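Local coordinates for protein beta-phenylalanine aminotransferase (Variovorax paradoxus, PDB 4AO9) that transfers the amino group of beta-phenylalanine to an acceptor, probably a 2-oxo acid, using pyridoxal-5'-phosphate as cofactor, at residues Y101-E107 and A333-F339. Numbering follows the deposited sequence.
Sequences YGHSAPE and AGLTKLF
A333 lays its small methyl group against the backbone of E107, CB lying 3.8 Å from E107 O, where a short side chain lets the helix starting at P106 come close. One residue on, G334 meets the ring of Y101, whose CE1 is 3.5 Å from G334 CA; a side chain at this point would run into the ring, so glycine suits the place. L335 turns its CD2 to the phenol oxygen of Y101, which is hydrogen-bonded to Y288 O; tyrosine thus offers both packing and a polar end. K337 crosses E107 with its long apolar chain, CD 4.0 Å from E107 CG, and its NZ donates to a water that in turn donates to E107 O. L338, branched, touches three residues: CD1 is 3.8 Å from both Y101 CD1 and A105 CB, while E107, turned about its CB-CG bond (chi2 86°), crosses it with OE1 3.6 Å from L338 CD1. F339 CB abuts Y101 CE1 at 3.6 Å. Replacing Y101 with an alanine would probably open a gap beside G334 and L338 and leave Y288 O without its phenol partner. Some 14 Å from pyridoxal-5'-phosphate, this class-III aminotransferase packing joins the turn before helix 106-117, tied by H103 to D91 of strand 88-91, to the C-terminal end of helix 325-337, with L335 on helix 129-139 and F339 on helix 341-365.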
ATOM      1  N   TYR A 101      12.957  15.564  -0.270  1.00  9.55           N
ATOM      2  CA  TYR A 101      14.343  15.503  -0.751  1.00  9.99           C
ATOM      3  C   TYR A 101      14.507  16.112  -2.134  1.00 10.22           C
ATOM      4  O   TYR A 101      15.620  16.166  -2.667  1.00 10.94           O
ATOM      5  CB  TYR A 101      14.834  14.049  -0.772  1.00 10.42           C
ATOM      6  CG  TYR A 101      14.520  13.305   0.501  1.00 10.67           C
ATOM      7  CD1 TYR A 101      15.310  13.462   1.633  1.00 12.15           C
ATOM      8  CD2 TYR A 101      13.401  12.470   0.580  1.00 11.82           C
ATOM      9  CE1 TYR A 101      15.008  12.778   2.814  1.00 13.05           C
ATOM     10  CE2 TYR A 101      13.094  11.795   1.764  1.00 13.05           C
ATOM     11  CZ  TYR A 101      13.905  11.954   2.859  1.00 14.35           C
ATOM     12  OH  TYR A 101      13.586  11.288   4.024  1.00 17.06           O
ATOM     13  N   GLY A 102      13.400  16.569  -2.714  1.00  9.70           N
ATOM     14  CA  GLY A 102      13.399  16.981  -4.114  1.00  9.75           C
ATOM     15  C   GLY A 102      13.344  15.774  -5.041  1.00  9.75           C
ATOM     16  O   GLY A 102      13.160  14.622  -4.610  1.00 10.10           O
ATOM     17  N   HIS A 103      13.540  16.029  -6.329  1.00  9.81           N
ATOM     18  CA  HIS A 103      13.253  15.019  -7.351  1.00 10.05           C
ATOM     19  C   HIS A 103      14.427  14.170  -7.798  1.00 10.23           C
ATOM     20  O   HIS A 103      14.234  13.219  -8.545  1.00 10.28           O
ATOM     21  CB  HIS A 103      12.568  15.695  -8.543  1.00 10.05           C
ATOM     22  CG  HIS A 103      11.335  16.433  -8.142  1.00  9.81           C
ATOM     23  ND1 HIS A 103      10.188  15.783  -7.739  1.00 10.08           N
ATOM     24  CD2 HIS A 103      11.098  17.757  -7.982  1.00 10.60           C
ATOM     25  CE1 HIS A 103       9.283  16.678  -7.383  1.00 10.45           C
ATOM     26  NE2 HIS A 103       9.811  17.885  -7.517  1.00  9.92           N
ATOM     27  N   SER A 104      15.629  14.488  -7.320  1.00 10.53           N
ATOM     28  CA  SER A 104      16.838  13.853  -7.849  1.00 10.95           C
ATOM     29  C   SER A 104      17.993  13.772  -6.863  1.00 11.42           C
ATOM     30  O   SER A 104      19.150  13.823  -7.269  1.00 12.01           O
ATOM     31  CB  SER A 104      17.306  14.589  -9.111  1.00 11.48           C
ATOM     32  OG  SER A 104      17.597  15.944  -8.826  1.00 11.87           O
ATOM     33  N   ALA A 105      17.692  13.640  -5.579  1.00 10.76           N
ATOM     34  CA  ALA A 105      18.746  13.568  -4.567  1.00 11.39           C
ATOM     35  C   ALA A 105      19.673  12.380  -4.840  1.00 11.36           C
ATOM     36  O   ALA A 105      19.210  11.249  -4.904  1.00 11.62           O
ATOM     37  CB  ALA A 105      18.125  13.469  -3.171  1.00 11.56           C
ATOM     38  N   PRO A 106      20.985  12.626  -5.025  1.00 11.88           N
ATOM     39  CA  PRO A 106      21.875  11.506  -5.310  1.00 12.04           C
ATOM     40  C   PRO A 106      21.992  10.536  -4.140  1.00 12.12           C
ATOM     41  O   PRO A 106      22.217   9.348  -4.355  1.00 12.80           O
ATOM     42  CB  PRO A 106      23.225  12.181  -5.615  1.00 12.15           C
ATOM     43  CG  PRO A 106      23.136  13.517  -4.965  1.00 13.57           C
ATOM     44  CD  PRO A 106      21.689  13.921  -5.054  1.00 12.18           C
ATOM     45  N   GLU A 107      21.801  11.028  -2.919  1.00 12.19           N
ATOM     46  CA  GLU A 107      21.870  10.177  -1.726  1.00 12.86           C
ATOM     47  C   GLU A 107      20.804   9.088  -1.776  1.00 12.71           C
ATOM     48  O   GLU A 107      21.055   7.936  -1.388  1.00 13.60           O
ATOM     49  CB  GLU A 107      21.709  11.021  -0.460  1.00 13.07           C
ATOM     50  CG  GLU A 107      22.876  11.976  -0.202  1.00 14.85           C
ATOM     51  CD  GLU A 107      22.747  13.320  -0.925  1.00 16.03           C
ATOM     52  OE1 GLU A 107      21.788  13.533  -1.706  1.00 13.90           O
ATOM     53  OE2 GLU A 107      23.634  14.189  -0.705  1.00 19.57           O
ATOM     54  N   ALA A 333      18.845   6.290   4.158  1.00 10.93           N
ATOM     55  CA  ALA A 333      19.718   7.284   3.547  1.00 11.12           C
ATOM     56  C   ALA A 333      19.140   8.691   3.674  1.00 11.39           C
ATOM     57  O   ALA A 333      19.845   9.632   4.033  1.00 11.58           O
ATOM     58  CB  ALA A 333      19.969   6.939   2.099  1.00 11.43           C
ATOM     59  N   GLY A 334      17.849   8.836   3.401  1.00 11.02           N
ATOM     60  CA  GLY A 334      17.213  10.148   3.447  1.00 11.03           C
ATOM     61  C   GLY A 334      17.235  10.758   4.834  1.00 11.30           C
ATOM     62  O   GLY A 334      17.593  11.931   5.006  1.00 11.91           O
ATOM     63  N   LEU A 335      16.869   9.964   5.830  1.00 11.45           N
ATOM     64  CA  LEU A 335      16.770  10.473   7.191  1.00 11.90           C
ATOM     65  C   LEU A 335      18.122  10.761   7.837  1.00 11.99           C
ATOM     66  O   LEU A 335      18.227  11.676   8.667  1.00 12.99           O
ATOM     67  CB  LEU A 335      15.937   9.536   8.066  1.00 11.92           C
ATOM     68  CG  LEU A 335      14.471   9.391   7.634  1.00 12.44           C
ATOM     69  CD1 LEU A 335      13.788   8.302   8.442  1.00 15.69           C
ATOM     70  CD2 LEU A 335      13.710  10.704   7.741  1.00 13.71           C
ATOM     71  N   THR A 336      19.142   9.992   7.462  1.00 11.85           N
ATOM     72  CA  THR A 336      20.478  10.180   8.055  1.00 12.60           C
ATOM     73  C   THR A 336      21.324  11.219   7.326  1.00 12.87           C
ATOM     74  O   THR A 336      22.117  11.920   7.969  1.00 13.95           O
ATOM     75  CB  THR A 336      21.302   8.879   8.135  1.00 12.69           C
ATOM     76  OG1 THR A 336      21.438   8.306   6.833  1.00 13.06           O
ATOM     77  CG2 THR A 336      20.670   7.865   9.065  1.00 13.65           C
ATOM     78  N   LYS A 337      21.160  11.320   6.008  1.00 13.34           N
ATOM     79  CA  LYS A 337      22.032  12.183   5.196  1.00 13.69           C
ATOM     80  C   LYS A 337      21.420  13.529   4.833  1.00 13.40           C
ATOM     81  O   LYS A 337      22.155  14.501   4.596  1.00 14.50           O
ATOM     82  CB  LYS A 337      22.498  11.465   3.922  1.00 13.36           C
ATOM     83  CG  LYS A 337      23.324  10.214   4.181  1.00 15.49           C
ATOM     84  CD  LYS A 337      23.741   9.537   2.884  1.00 19.32           C
ATOM     85  CE  LYS A 337      24.540   8.265   3.152  1.00 21.48           C
ATOM     86  NZ  LYS A 337      25.091   7.694   1.887  1.00 26.58           N
ATOM     87  N   LEU A 338      20.090  13.596   4.781  1.00 12.99           N
ATOM     88  CA  LEU A 338      19.420  14.781   4.259  1.00 12.77           C
ATOM     89  C   LEU A 338      18.399  15.378   5.210  1.00 12.67           C
ATOM     90  O   LEU A 338      18.585  16.486   5.699  1.00 13.09           O
ATOM     91  CB  LEU A 338      18.765  14.475   2.904  1.00 12.47           C
ATOM     92  CG  LEU A 338      19.721  14.112   1.768  1.00 12.62           C
ATOM     93  CD1 LEU A 338      18.956  13.655   0.549  1.00 12.97           C
ATOM     94  CD2 LEU A 338      20.609  15.316   1.446  1.00 14.71           C
ATOM     95  N   PHE A 339      17.319  14.651   5.475  1.00 12.81           N
ATOM     96  CA  PHE A 339      16.270  15.189   6.329  1.00 13.23           C
ATOM     97  C   PHE A 339      16.435  14.707   7.754  1.00 14.10           C
ATOM     98  O   PHE A 339      15.621  13.936   8.280  1.00 14.38           O
ATOM     99  CB  PHE A 339      14.881  14.853   5.785  1.00 12.63           C
ATOM    100  CG  PHE A 339      13.779  15.707   6.369  1.00 13.01           C
ATOM    101  CD1 PHE A 339      13.773  17.086   6.176  1.00 12.97           C
ATOM    102  CD2 PHE A 339      12.754  15.134   7.115  1.00 13.91           C
ATOM    103  CE1 PHE A 339      12.760  17.881   6.705  1.00 13.38           C
ATOM    104  CE2 PHE A 339      11.736  15.920   7.652  1.00 15.37           C
ATOM    105  CZ  PHE A 339      11.738  17.300   7.442  1.00 14.36           C
TER
HETATM  106  O   HOH W   1      23.280   7.337  -0.033  1.00 16.56           O